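Local coordinates for protein ribonucleoside-diphosphate reductase (Pseudomonas aeruginosa, PDB 5IM3) that probably reduces ribonucleoside diphosphates to the 2'-deoxyribonucleotides needed for DNA synthesis, under allosteric control by bound nucleotides such as dATP, at residues 594-602 with 644-652. Sequence-based numbering, arbitrary orientation.
Sequences TNKDEIAVC and SVPQAQNSN
Ile599 lies against the N-terminal part of helix 646-655, its backbone and side chain both engaged. Its N donates to Gln647 O at 3.0 Å, arriving above the carbonyl plane, while Ser651 OG donates to Ile599 O over 2.7 Å. Ala648 CA adds a C-H...O contact to that same oxygen. The hydroxyl reaches it because OG sits between the backbone N and carbonyl carbon of Ser651 (chi1 74°). Packing is tight where Ile599 CD1 touches Gln647 CG at 3.5 Å, the two side chains crossing at a slant; Val645 CG2 meets the same CD1 from another side, and Leu395 of helix 382-395 meets both Ile599 and Val645. Here the helix covers the start of strand 600-608 in the ten-stranded alpha-beta barrel of the reductase, the strand whose Cys602 forms a disulfide with Cys373. Further along, Val601 CG2 packs on Ala648 CB at 3.7 Å, and the flat amide of Asn652 stands across Val601 CB. A water accepts from Val601 N and donates to Ser651 OG and Asn652 OD1; Asn652 ND2 turns to Tyr643 and Asn603. The type I turn from Asn595 to Glu598 is looser, with salt-bridged Lys596 and Asp597 exposed at its corner. One nearly straight bond ties it to the helix, from Asn650 ND2 to Asp597 O (2.9 Å, 172°), whereas buried Glu598, extended beyond CG, runs alongside Ser651 CB and bonds His655 through OE2.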
loop_
_atom_site.group_PDB
_atom_site.type_symbol
_atom_site.label_atom_id
_atom_site.label_comp_id
_atom_site.label_asym_id
_atom_site.label_seq_id
_atom_site.Cartn_x
_atom_site.Cartn_y
_atom_site.Cartn_z
ATOM N N THR A 594 2.344 10.539 -47.518
ATOM C CA THR A 594 1.540 9.404 -47.953
ATOM C C THR A 594 0.217 9.909 -48.505
ATOM O O THR A 594 -0.243 10.999 -48.156
ATOM C CB THR A 594 1.271 8.415 -46.809
ATOM O OG1 THR A 594 0.810 9.126 -45.652
ATOM C CG2 THR A 594 2.537 7.643 -46.461
ATOM N N ASN A 595 -0.390 9.113 -49.379
ATOM C CA ASN A 595 -1.741 9.405 -49.840
ATOM C C ASN A 595 -2.325 8.155 -50.488
ATOM O O ASN A 595 -1.756 7.062 -50.409
ATOM C CB ASN A 595 -1.761 10.609 -50.795
ATOM C CG ASN A 595 -0.989 10.363 -52.079
ATOM O OD1 ASN A 595 -1.121 9.314 -52.717
ATOM N ND2 ASN A 595 -0.185 11.343 -52.471
ATOM N N LYS A 596 -3.482 8.338 -51.119
ATOM C CA LYS A 596 -4.203 7.269 -51.797
ATOM C C LYS A 596 -3.289 6.442 -52.704
ATOM O O LYS A 596 -3.457 5.224 -52.825
ATOM C CB LYS A 596 -5.341 7.915 -52.592
ATOM C CG LYS A 596 -6.287 6.999 -53.319
ATOM C CD LYS A 596 -7.501 7.797 -53.824
ATOM C CE LYS A 596 -7.129 8.839 -54.886
ATOM N NZ LYS A 596 -6.924 8.223 -56.221
ATOM N N ASP A 597 -2.307 7.086 -53.338
ATOM C CA ASP A 597 -1.484 6.433 -54.353
ATOM C C ASP A 597 -0.005 6.405 -53.985
ATOM O O ASP A 597 0.835 6.145 -54.850
ATOM C CB ASP A 597 -1.671 7.127 -55.703
ATOM C CG ASP A 597 -3.102 7.048 -56.206
ATOM O OD1 ASP A 597 -3.634 5.919 -56.311
ATOM O OD2 ASP A 597 -3.695 8.114 -56.491
ATOM N N GLU A 598 0.336 6.653 -52.721
ATOM C CA GLU A 598 1.734 6.744 -52.307
ATOM C C GLU A 598 1.902 6.069 -50.955
ATOM O O GLU A 598 1.435 6.580 -49.934
ATOM C CB GLU A 598 2.199 8.199 -52.249
ATOM C CG GLU A 598 2.294 8.854 -53.624
ATOM C CD GLU A 598 2.891 10.246 -53.571
ATOM O OE1 GLU A 598 2.590 11.052 -54.476
ATOM O OE2 GLU A 598 3.656 10.531 -52.624
ATOM N N ILE A 599 2.567 4.921 -50.960
ATOM C CA ILE A 599 3.080 4.287 -49.756
ATOM C C ILE A 599 4.564 4.621 -49.693
ATOM O O ILE A 599 5.347 4.176 -50.539
ATOM C CB ILE A 599 2.822 2.774 -49.768
ATOM C CG1 ILE A 599 1.323 2.513 -49.532
ATOM C CG2 ILE A 599 3.674 2.059 -48.730
ATOM C CD1 ILE A 599 0.911 1.056 -49.629
ATOM N N ALA A 600 4.957 5.423 -48.705
ATOM C CA ALA A 600 6.343 5.860 -48.605
ATOM C C ALA A 600 7.249 4.689 -48.237
ATOM O O ALA A 600 6.869 3.810 -47.459
ATOM C CB ALA A 600 6.475 6.972 -47.570
ATOM N N VAL A 601 8.451 4.683 -48.809
ATOM C CA VAL A 601 9.419 3.606 -48.632
ATOM C C VAL A 601 10.685 4.199 -48.026
ATOM O O VAL A 601 11.203 5.204 -48.528
ATOM C CB VAL A 601 9.739 2.907 -49.967
ATOM C CG1 VAL A 601 10.528 1.628 -49.724
ATOM C CG2 VAL A 601 8.466 2.619 -50.749
ATOM N N CYS A 602 11.188 3.573 -46.963
ATOM C CA CYS A 602 12.414 4.021 -46.309
ATOM C C CYS A 602 13.589 3.210 -46.842
ATOM O O CYS A 602 13.650 1.990 -46.649
ATOM C CB CYS A 602 12.329 3.879 -44.791
ATOM S SG CYS A 602 10.648 3.920 -44.110
ATOM N N SER A 644 6.309 -4.746 -54.591
ATOM C CA SER A 644 5.129 -5.600 -54.534
ATOM C C SER A 644 3.841 -4.814 -54.749
ATOM O O SER A 644 2.958 -5.266 -55.484
ATOM C CB SER A 644 5.064 -6.317 -53.180
ATOM O OG SER A 644 6.238 -7.073 -52.934
ATOM N N VAL A 645 3.711 -3.656 -54.108
ATOM C CA VAL A 645 2.518 -2.826 -54.243
ATOM C C VAL A 645 2.861 -1.617 -55.106
ATOM O O VAL A 645 3.918 -0.997 -54.914
ATOM C CB VAL A 645 1.972 -2.399 -52.871
ATOM C CG1 VAL A 645 1.767 -3.620 -51.982
ATOM C CG2 VAL A 645 2.898 -1.402 -52.200
ATOM N N PRO A 646 1.995 -1.231 -56.049
ATOM C CA PRO A 646 2.392 -0.202 -57.022
ATOM C C PRO A 646 2.540 1.185 -56.423
ATOM O O PRO A 646 3.342 1.979 -56.928
ATOM C CB PRO A 646 1.263 -0.255 -58.061
ATOM C CG PRO A 646 0.080 -0.721 -57.287
ATOM C CD PRO A 646 0.605 -1.676 -56.250
ATOM N N GLN A 647 1.797 1.507 -55.364
ATOM C CA GLN A 647 1.912 2.835 -54.773
ATOM C C GLN A 647 3.204 3.018 -53.988
ATOM O O GLN A 647 3.550 4.157 -53.654
ATOM C CB GLN A 647 0.705 3.126 -53.876
ATOM C CG GLN A 647 0.328 1.999 -52.935
ATOM C CD GLN A 647 -0.876 1.206 -53.416
ATOM O OE1 GLN A 647 -0.909 0.730 -54.546
ATOM N NE2 GLN A 647 -1.875 1.065 -52.551
ATOM N N ALA A 648 3.926 1.936 -53.689
ATOM C CA ALA A 648 5.246 2.069 -53.086
ATOM C C ALA A 648 6.288 2.389 -54.149
ATOM O O ALA A 648 7.159 3.240 -53.939
ATOM C CB ALA A 648 5.616 0.791 -52.334
ATOM N N GLN A 649 6.198 1.730 -55.303
ATOM C CA GLN A 649 7.025 2.113 -56.439
ATOM C C GLN A 649 6.745 3.550 -56.853
ATOM O O GLN A 649 7.672 4.315 -57.148
ATOM C CB GLN A 649 6.768 1.163 -57.605
ATOM C CG GLN A 649 7.510 1.520 -58.874
ATOM C CD GLN A 649 7.152 0.602 -60.013
ATOM O OE1 GLN A 649 7.507 -0.577 -60.010
ATOM N NE2 GLN A 649 6.432 1.132 -60.994
ATOM N N ASN A 650 5.470 3.933 -56.882
ATOM C CA ASN A 650 5.097 5.273 -57.321
ATOM C C ASN A 650 5.780 6.346 -56.479
ATOM O O ASN A 650 6.331 7.312 -57.017
ATOM C CB ASN A 650 3.575 5.427 -57.263
ATOM C CG ASN A 650 3.106 6.760 -57.800
ATOM O OD1 ASN A 650 3.602 7.241 -58.817
ATOM N ND2 ASN A 650 2.154 7.371 -57.109
ATOM N N SER A 651 5.754 6.199 -55.152
ATOM C CA SER A 651 6.317 7.238 -54.294
ATOM C C SER A 651 7.840 7.240 -54.348
ATOM O O SER A 651 8.468 8.304 -54.303
ATOM C CB SER A 651 5.854 7.045 -52.853
ATOM O OG SER A 651 6.520 5.947 -52.262
ATOM N N ASN A 652 8.454 6.061 -54.417
ATOM C CA ASN A 652 9.910 6.004 -54.470
ATOM C C ASN A 652 10.432 6.612 -55.765
ATOM O O ASN A 652 11.386 7.394 -55.744
ATOM C CB ASN A 652 10.386 4.560 -54.321
ATOM C CG ASN A 652 11.168 4.326 -53.042
ATOM O OD1 ASN A 652 11.140 5.140 -52.116
ATOM N ND2 ASN A 652 11.863 3.199 -52.983
HETATM O O HOH W 1 8.984 6.557 -50.948
#